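Local coordinates for protein secretin XcpQ (Pseudomonas aeruginosa, PDB 4E9J) that forms the outer membrane channel of the type II secretion system, through which proteins such as elastase LasB are exported, at residues A[56-60]-A[113-117]. Numbering follows the deposited sequence.
Sequences VSVVS and LETRV
Two extended strands (phi about -95 to -145°, psi about 105 to 150°), 56-60 of the N0 region and 114-117 of the N1 region, run side by side in parallel, their axes 4.7 Å apart at closest approach and their N-to-C directions only 9° apart. Val58 stands beside Thr115 (CA to CA 4.9 Å) and Val59 beside Arg116 (4.8 Å). Three backbone hydrogen bonds fix this register: Thr115 N to Ser57 O (2.8 Å), Val59 N to Thr115 O (3.1 Å) and Val117 N to Val59 O (3.0 Å), the zigzag ladder of a parallel sheet. CA-H...O contacts reinforce it, as from Val58 CA to Thr115 O (3.4 Å). A water bridges Leu113 O (3.1 Å) and Thr115 OG1 (2.7 Å) and reaches Ser57 O only weakly (3.4 Å); OG1 also hydrogen-bonds Ser154 OG.

On one face, Glu114 (chi1 and chi2 t) and partly exposed Arg116 (t, t, m) bring OE2 and NE to 2.9 Å in a salt bridge that neutralises the buried carboxylate, whose OE1 hydrogen-bonds Ser157. Val59 (t) lays CG2 3.4 Å from Glu114 OE2, and Ser57 OG bonds Asp28 N. The other face carries Val58, Thr115 and Val117, whose beta-branching suits extended backbone and core, and Ser60, its OG 3.6 Å from Val117 CB while hydrogen-bonded to Ala62 O.

The pair joins the periplasmic N0 and N1 domains in one continuous mixed sheet, with antiparallel strands 21-30 and 150-155 flanking 56-60 and 114-117. Helix 66-79 covers Val58 and Thr115 through Leu72 and Val76, while on the opposite face Glu164 of helix 157-171 salt-bridges Arg116.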
ATOM      1  N   VAL A  56      12.735 -11.001  18.566  1.00 37.18           N
ATOM      2  CA  VAL A  56      11.939  -9.793  18.384  1.00 34.98           C
ATOM      3  C   VAL A  56      12.146  -8.788  19.492  1.00 37.70           C
ATOM      4  O   VAL A  56      12.441  -9.144  20.644  1.00 36.43           O
ATOM      5  CB  VAL A  56      10.436 -10.123  18.190  1.00 36.47           C
ATOM      6  CG1 VAL A  56      10.256 -11.132  17.052  1.00 35.56           C
ATOM      7  CG2 VAL A  56       9.782 -10.627  19.473  1.00 35.29           C
ATOM      8  N   SER A  57      12.002  -7.516  19.121  1.00 33.32           N
ATOM      9  CA  SER A  57      11.973  -6.397  20.042  1.00 34.30           C
ATOM     10  C   SER A  57      10.658  -5.666  19.709  1.00 37.72           C
ATOM     11  O   SER A  57      10.424  -5.316  18.550  1.00 38.72           O
ATOM     12  CB  SER A  57      13.198  -5.502  19.876  1.00 39.83           C
ATOM     13  OG  SER A  57      14.394  -6.209  20.179  1.00 46.78           O
ATOM     14  N   VAL A  58       9.769  -5.526  20.699  1.00 31.18           N
ATOM     15  CA  VAL A  58       8.442  -4.941  20.523  1.00 29.92           C
ATOM     16  C   VAL A  58       8.259  -3.880  21.571  1.00 35.55           C
ATOM     17  O   VAL A  58       8.371  -4.170  22.764  1.00 35.36           O
ATOM     18  CB  VAL A  58       7.360  -6.027  20.622  1.00 32.08           C
ATOM     19  CG1 VAL A  58       5.977  -5.451  20.329  1.00 31.78           C
ATOM     20  CG2 VAL A  58       7.681  -7.180  19.687  1.00 31.23           C
ATOM     21  N   VAL A  59       7.944  -2.661  21.128  1.00 32.30           N
ATOM     22  CA  VAL A  59       7.867  -1.496  22.001  1.00 32.10           C
ATOM     23  C   VAL A  59       6.662  -0.628  21.711  1.00 36.25           C
ATOM     24  O   VAL A  59       6.423  -0.282  20.558  1.00 33.49           O
ATOM     25  CB  VAL A  59       9.177  -0.690  21.845  1.00 36.59           C
ATOM     26  CG1 VAL A  59       9.150   0.620  22.634  1.00 36.89           C
ATOM     27  CG2 VAL A  59      10.387  -1.533  22.223  1.00 36.98           C
ATOM     28  N   SER A  60       5.889  -0.301  22.767  1.00 34.09           N
ATOM     29  CA  SER A  60       4.793   0.652  22.700  1.00 34.08           C
ATOM     30  C   SER A  60       4.774   1.417  24.012  1.00 39.23           C
ATOM     31  O   SER A  60       4.495   0.818  25.053  1.00 38.03           O
ATOM     32  CB  SER A  60       3.456  -0.040  22.461  1.00 37.08           C
ATOM     33  OG  SER A  60       2.396   0.886  22.264  1.00 34.03           O
ATOM     34  N   LEU A 113      15.498  -6.755  14.300  1.00 49.90           N
ATOM     35  CA  LEU A 113      14.412  -5.863  13.888  1.00 47.50           C
ATOM     36  C   LEU A 113      13.564  -5.491  15.088  1.00 45.64           C
ATOM     37  O   LEU A 113      13.182  -6.369  15.864  1.00 43.71           O
ATOM     38  CB  LEU A 113      13.512  -6.535  12.830  1.00 47.16           C
ATOM     39  CG  LEU A 113      14.189  -6.958  11.540  1.00 51.54           C
ATOM     40  CD1 LEU A 113      13.169  -7.458  10.543  1.00 52.01           C
ATOM     41  CD2 LEU A 113      14.997  -5.831  10.947  1.00 52.85           C
ATOM     42  N   GLU A 114      13.273  -4.191  15.250  1.00 39.08           N
ATOM     43  CA  GLU A 114      12.384  -3.730  16.311  1.00 36.12           C
ATOM     44  C   GLU A 114      11.065  -3.334  15.670  1.00 35.05           C
ATOM     45  O   GLU A 114      11.081  -2.722  14.614  1.00 31.62           O
ATOM     46  CB  GLU A 114      12.965  -2.547  17.097  1.00 37.22           C
ATOM     47  CG  GLU A 114      12.029  -2.006  18.182  1.00 39.67           C
ATOM     48  CD  GLU A 114      12.494  -0.777  18.943  1.00 65.02           C
ATOM     49  OE1 GLU A 114      13.721  -0.567  19.061  1.00 52.11           O
ATOM     50  OE2 GLU A 114      11.622  -0.037  19.452  1.00 60.97           O
ATOM     51  N   THR A 115       9.927  -3.708  16.297  1.00 32.38           N
ATOM     52  CA  THR A 115       8.575  -3.302  15.904  1.00 30.61           C
ATOM     53  C   THR A 115       8.113  -2.261  16.938  1.00 34.34           C
ATOM     54  O   THR A 115       7.824  -2.627  18.079  1.00 32.79           O
ATOM     55  CB  THR A 115       7.651  -4.490  15.835  1.00 39.46           C
ATOM     56  OG1 THR A 115       8.178  -5.412  14.876  1.00 38.41           O
ATOM     57  CG2 THR A 115       6.227  -4.084  15.450  1.00 39.08           C
ATOM     58  N   ARG A 116       8.059  -0.968  16.550  1.00 28.73           N
ATOM     59  CA  ARG A 116       7.709   0.117  17.450  1.00 28.54           C
ATOM     60  C   ARG A 116       6.392   0.796  17.069  1.00 32.85           C
ATOM     61  O   ARG A 116       6.165   1.026  15.887  1.00 31.75           O
ATOM     62  CB  ARG A 116       8.826   1.179  17.425  1.00 27.38           C
ATOM     63  CG  ARG A 116       8.692   2.134  18.593  1.00 33.49           C
ATOM     64  CD  ARG A 116       9.689   3.244  18.564  1.00 34.77           C
ATOM     65  NE  ARG A 116      11.041   2.770  18.859  1.00 45.32           N
ATOM     66  CZ  ARG A 116      12.105   3.553  18.950  1.00 56.79           C
ATOM     67  NH1 ARG A 116      11.992   4.865  18.746  1.00 40.38           N
ATOM     68  NH2 ARG A 116      13.300   3.030  19.222  1.00 45.46           N
ATOM     69  N   VAL A 117       5.537   1.126  18.055  1.00 29.52           N
ATOM     70  CA  VAL A 117       4.305   1.879  17.842  1.00 28.81           C
ATOM     71  C   VAL A 117       4.666   3.340  18.114  1.00 33.59           C
ATOM     72  O   VAL A 117       5.254   3.647  19.151  1.00 33.47           O
ATOM     73  CB  VAL A 117       3.158   1.414  18.771  1.00 31.88           C
ATOM     74  CG1 VAL A 117       1.899   2.250  18.538  1.00 31.39           C
ATOM     75  CG2 VAL A 117       2.840  -0.059  18.569  1.00 30.84           C
TER
HETATM   76  O   HOH W   1      10.161  -7.055  15.695  1.00 37.29           O